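Local coordinates for protein URE2 (Lodderomyces elongisporus NRRL YB-4239, PDB 4EXJ), which is of unknown function but, as a URE2-like member of the glutathione S-transferase superfamily, probably binds glutathione, at residues Val54-Asp59 with Pro64-Asn69; Leu18-Leu23 with Leu73-Thr78. One frame throughout, in Å; residues are numbered along the deposited sequence.

In the fold
Both contacts are buried, and both belong to the glutathione S-transferase N-terminal domain, which has a thioredoxin-like fold. Contact 1 joins strands 56-58 and 64-66 and carries on into the first turn of helix 68-79. Contact 2 packs a later part of that helix against helix 15-23. Their chemistry differs. Contact 1 rests mainly on backbone hydrogen bonds and two waters, while contact 2 is smaller and wholly apolar. They meet where Leu57 CD2 of the hairpin lies 3.5 Å from Tyr74 CD2 of the helix. Leu57 also packs on Ile75, which carries contact 2. Each contact reaches the second subunit of the dimer.

Contact 1: Val54-Asp59 with Pro64-Asn69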
# COMPACT_ATOMS: atom_id res chain seq x y z
N VAL B 54 -6.51 3.73 12.70
CA VAL B 54 -5.94 5.05 12.77
C VAL B 54 -4.90 5.12 11.71
O VAL B 54 -4.39 4.12 11.31
CB VAL B 54 -5.27 5.34 14.12
CG1 VAL B 54 -6.25 5.35 15.20
CG2 VAL B 54 -4.12 4.39 14.39
N PRO B 55 -4.55 6.31 11.25
CA PRO B 55 -5.15 7.56 11.65
C PRO B 55 -6.19 8.06 10.68
O PRO B 55 -6.32 7.54 9.64
CB PRO B 55 -3.97 8.50 11.59
CG PRO B 55 -3.13 7.96 10.52
CD PRO B 55 -3.36 6.52 10.44
N THR B 56 -6.90 9.10 11.07
CA THR B 56 -7.80 9.82 10.17
C THR B 56 -7.54 11.30 10.34
O THR B 56 -7.54 11.81 11.46
CB THR B 56 -9.27 9.58 10.54
OG1 THR B 56 -9.55 8.19 10.49
CG2 THR B 56 -10.19 10.29 9.54
N LEU B 57 -7.35 12.01 9.24
CA LEU B 57 -7.32 13.46 9.27
C LEU B 57 -8.66 14.00 8.80
O LEU B 57 -9.06 13.73 7.68
CB LEU B 57 -6.24 13.97 8.33
CG LEU B 57 -6.08 15.48 8.31
CD1 LEU B 57 -5.61 16.00 9.67
CD2 LEU B 57 -5.09 15.84 7.22
N VAL B 58 -9.35 14.78 9.64
CA VAL B 58 -10.54 15.47 9.17
C VAL B 58 -10.08 16.86 8.72
O VAL B 58 -9.48 17.59 9.50
CB VAL B 58 -11.62 15.57 10.27
CG1 VAL B 58 -12.81 16.39 9.76
CG2 VAL B 58 -12.07 14.17 10.70
N ASP B 59 -10.30 17.21 7.46
CA ASP B 59 -9.69 18.42 6.92
C ASP B 59 -10.46 19.67 7.34
O ASP B 59 -11.48 19.57 8.03
CB ASP B 59 -9.53 18.36 5.40
CG ASP B 59 -10.84 18.55 4.66
OD1 ASP B 59 -11.87 18.77 5.33
OD2 ASP B 59 -10.84 18.46 3.41
N PRO B 64 -13.10 13.55 5.89
CA PRO B 64 -12.04 12.67 6.38
C PRO B 64 -11.11 12.24 5.25
O PRO B 64 -11.56 11.93 4.14
CB PRO B 64 -12.80 11.46 6.93
CG PRO B 64 -14.25 11.68 6.65
CD PRO B 64 -14.38 12.83 5.72
N ILE B 65 -9.81 12.26 5.56
CA ILE B 65 -8.76 11.73 4.69
C ILE B 65 -8.21 10.53 5.47
O ILE B 65 -7.90 10.65 6.65
CB ILE B 65 -7.61 12.75 4.52
CG1 ILE B 65 -8.13 14.15 4.20
CG2 ILE B 65 -6.64 12.29 3.42
CD1 ILE B 65 -8.80 14.26 2.86
N THR B 66 -8.11 9.37 4.82
CA THR B 66 -7.66 8.17 5.53
C THR B 66 -6.45 7.56 4.83
O THR B 66 -6.06 8.03 3.75
CB THR B 66 -8.74 7.09 5.64
OG1 THR B 66 -9.05 6.57 4.34
CG2 THR B 66 -10.02 7.65 6.32
N GLU B 67 -5.88 6.53 5.47
CA GLU B 67 -4.67 5.78 5.02
C GLU B 67 -3.40 6.61 5.31
O GLU B 67 -3.17 7.66 4.73
CB GLU B 67 -4.75 5.31 3.55
CG GLU B 67 -5.99 4.47 3.21
CD GLU B 67 -6.06 3.16 3.98
OE1 GLU B 67 -5.01 2.51 4.15
OE2 GLU B 67 -7.16 2.77 4.40
N SER B 68 -2.59 6.12 6.25
CA SER B 68 -1.50 6.90 6.77
C SER B 68 -0.61 7.53 5.69
O SER B 68 -0.30 8.72 5.77
CB SER B 68 -0.66 6.03 7.71
OG SER B 68 0.18 6.84 8.48
N ASN B 69 -0.15 6.73 4.72
CA ASN B 69 0.80 7.28 3.74
C ASN B 69 0.11 8.23 2.76
O ASN B 69 0.72 9.16 2.23
CB ASN B 69 1.60 6.18 3.04
CG ASN B 69 2.61 5.57 3.97
OD1 ASN B 69 2.64 5.91 5.15
ND2 ASN B 69 3.45 4.68 3.46
O HOH W 1 -3.67 3.91 8.05
O HOH W 2 -6.28 5.27 8.02
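The flat groups that meet here are the peptide groups of Leu57 and Ile65, joined through their N-H and C=O. Leu57 N donates to Ile65 O at 3.0 Å. Ile65 N donates to Leu57 O at 2.7 Å. The two bonds make this an antiparallel hydrogen-bonded pair in the beta hairpin of strands 56-58 and 64-66, part of the thioredoxin-like domain of glutathione S-transferases. Pro64 CA adds a CH...O contact to Leu57 O at 3.4 Å. Ile65 chi1 of -47° keeps CG1 beside its own N, so Ile65 CG1 lies 3.6 Å from Leu57 O.

Leu57 and Ile65 share one face of the sheet, where Leu57 packs on helix 68-79. Thr56, Val58, Pro64 and Thr66 are on the other face. There Thr56 and Pro64 stand alongside each other, and Thr56 CG2 is 3.9 Å from Pro64 CB. The Thr56 hydroxyl takes part in hydrogen bonds with Tyr45 and Asn49.

Beyond the strands the backbones part. Pro55 follows a cis peptide bond, a hallmark of the thioredoxin fold. Pro55 CD packs 3.9 Å from Ser68 CB, while Ser68 OG is hydrogen-bonded to Asn13 O. Glu67 occupies the N-cap position of helix 68-79. In related transferases this loop and helix start line the glutathione site, so a similar role is likely here. Two waters fill in for direct backbone bonds. One accepts from Ser68 N and donates weakly to Val54 O. The other donates to Pro55 O at 2.8 Å and accepts from Glu67 N at 2.9 Å.

Contact 2: Leu18-Leu23 with Leu73-Thr78; sequences LVLGKL and LYIADT
Leu20 reaches from helix 15-23 to Ile75 and Ala76 of helix 68-79. Its CB points toward the partner helix but stops short of close contact. Next along, Leu20 CG comes within 3.8 Å of Ile75 CG2. CG stands anti to the backbone N (chi1 179°), which extends the branch across the gap between the helices. CD2 does most of the touching. Leu20 CD2 lies 3.6 Å from Ile75 CG2, with Ile75 CB close behind. Leu20 CD2 also comes 3.9 Å from Ala76 N and, more loosely, meets Ala76 CB. The other methyl, CD1, stays farther from Ile75. The two side chains run antiparallel past one another, so their flanks meet. The grip is purely van der Waals.

One turn on, Thr78 OG1 donates to Tyr74 O at 2.8 Å and sits over the centre of the Tyr74 ring. That ring makes an edge-to-face contact with Trp97 of the second subunit.

Leu20 joins helix 15-23 to helix 68-79 within the N-terminal domain. It also touches Ile163 and Ile166 of helix 163-179 in the C-terminal domain, whereas Ile75 also packs on Ile28 of strand 28-32.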
# COMPACT_ATOMS: atom_id res chain seq x y z
N LEU B 18 1.49 12.50 12.17
CA LEU B 18 1.77 13.26 13.36
C LEU B 18 3.13 13.91 13.31
O LEU B 18 3.27 15.08 13.51
CB LEU B 18 1.72 12.30 14.53
CG LEU B 18 1.99 12.82 15.92
CD1 LEU B 18 0.93 13.77 16.29
CD2 LEU B 18 1.97 11.65 16.89
N VAL B 19 4.13 13.13 12.96
CA VAL B 19 5.47 13.69 12.76
C VAL B 19 5.47 14.80 11.70
O VAL B 19 6.02 15.88 11.93
CB VAL B 19 6.50 12.60 12.38
CG1 VAL B 19 7.82 13.21 11.89
CG2 VAL B 19 6.72 11.65 13.58
N LEU B 20 4.91 14.53 10.52
CA LEU B 20 4.91 15.54 9.45
C LEU B 20 4.20 16.83 9.87
O LEU B 20 4.73 17.92 9.67
CB LEU B 20 4.29 15.00 8.15
CG LEU B 20 4.25 16.05 7.03
CD1 LEU B 20 5.63 16.47 6.65
CD2 LEU B 20 3.56 15.44 5.82
N GLY B 21 3.01 16.70 10.45
CA GLY B 21 2.26 17.88 10.90
C GLY B 21 3.07 18.74 11.86
O GLY B 21 3.09 19.97 11.75
N LYS B 22 3.74 18.09 12.81
CA LYS B 22 4.58 18.82 13.77
C LYS B 22 5.81 19.46 13.14
O LYS B 22 6.16 20.59 13.47
CB LYS B 22 4.96 17.92 14.93
CG LYS B 22 3.74 17.49 15.73
CD LYS B 22 4.11 17.12 17.16
CE LYS B 22 2.95 17.40 18.10
NZ LYS B 22 3.43 17.54 19.51
N LEU B 23 6.47 18.75 12.22
CA LEU B 23 7.63 19.33 11.52
C LEU B 23 7.26 20.60 10.76
O LEU B 23 8.09 21.50 10.61
CB LEU B 23 8.27 18.33 10.55
CG LEU B 23 9.00 17.14 11.18
CD1 LEU B 23 9.54 16.24 10.07
CD2 LEU B 23 10.13 17.60 12.08
N LEU B 73 0.78 12.41 2.10
CA LEU B 73 0.70 13.13 0.82
C LEU B 73 -0.24 14.33 0.90
O LEU B 73 0.07 15.42 0.38
CB LEU B 73 0.27 12.19 -0.31
CG LEU B 73 1.38 11.23 -0.74
CD1 LEU B 73 0.86 9.98 -1.45
CD2 LEU B 73 2.36 12.02 -1.64
N TYR B 74 -1.37 14.14 1.56
CA TYR B 74 -2.36 15.20 1.71
C TYR B 74 -1.80 16.36 2.52
O TYR B 74 -1.96 17.52 2.14
CB TYR B 74 -3.63 14.68 2.36
CG TYR B 74 -4.59 15.80 2.63
CD1 TYR B 74 -5.52 16.18 1.66
CD2 TYR B 74 -4.54 16.51 3.83
CE1 TYR B 74 -6.40 17.24 1.89
CE2 TYR B 74 -5.42 17.56 4.07
CZ TYR B 74 -6.34 17.92 3.10
OH TYR B 74 -7.20 18.97 3.34
N ILE B 75 -1.15 16.06 3.64
CA ILE B 75 -0.59 17.09 4.50
C ILE B 75 0.51 17.86 3.79
O ILE B 75 0.55 19.09 3.85
CB ILE B 75 -0.09 16.53 5.84
CG1 ILE B 75 -1.29 16.09 6.69
CG2 ILE B 75 0.78 17.57 6.56
CD1 ILE B 75 -0.95 15.20 7.89
N ALA B 76 1.37 17.15 3.08
CA ALA B 76 2.41 17.81 2.30
C ALA B 76 1.79 18.74 1.25
O ALA B 76 2.18 19.90 1.15
CB ALA B 76 3.34 16.80 1.67
N ASP B 77 0.84 18.23 0.48
CA ASP B 77 0.26 19.03 -0.59
C ASP B 77 -0.42 20.26 -0.00
O ASP B 77 -0.33 21.36 -0.56
CB ASP B 77 -0.77 18.23 -1.38
CG ASP B 77 -1.29 18.98 -2.58
OD1 ASP B 77 -0.54 19.10 -3.57
OD2 ASP B 77 -2.45 19.44 -2.55
N THR B 78 -1.09 20.07 1.12
CA THR B 78 -1.93 21.11 1.68
C THR B 78 -1.15 22.15 2.48
O THR B 78 -1.41 23.34 2.34
CB THR B 78 -3.05 20.47 2.53
OG1 THR B 78 -3.79 19.55 1.71
CG2 THR B 78 -4.00 21.53 3.10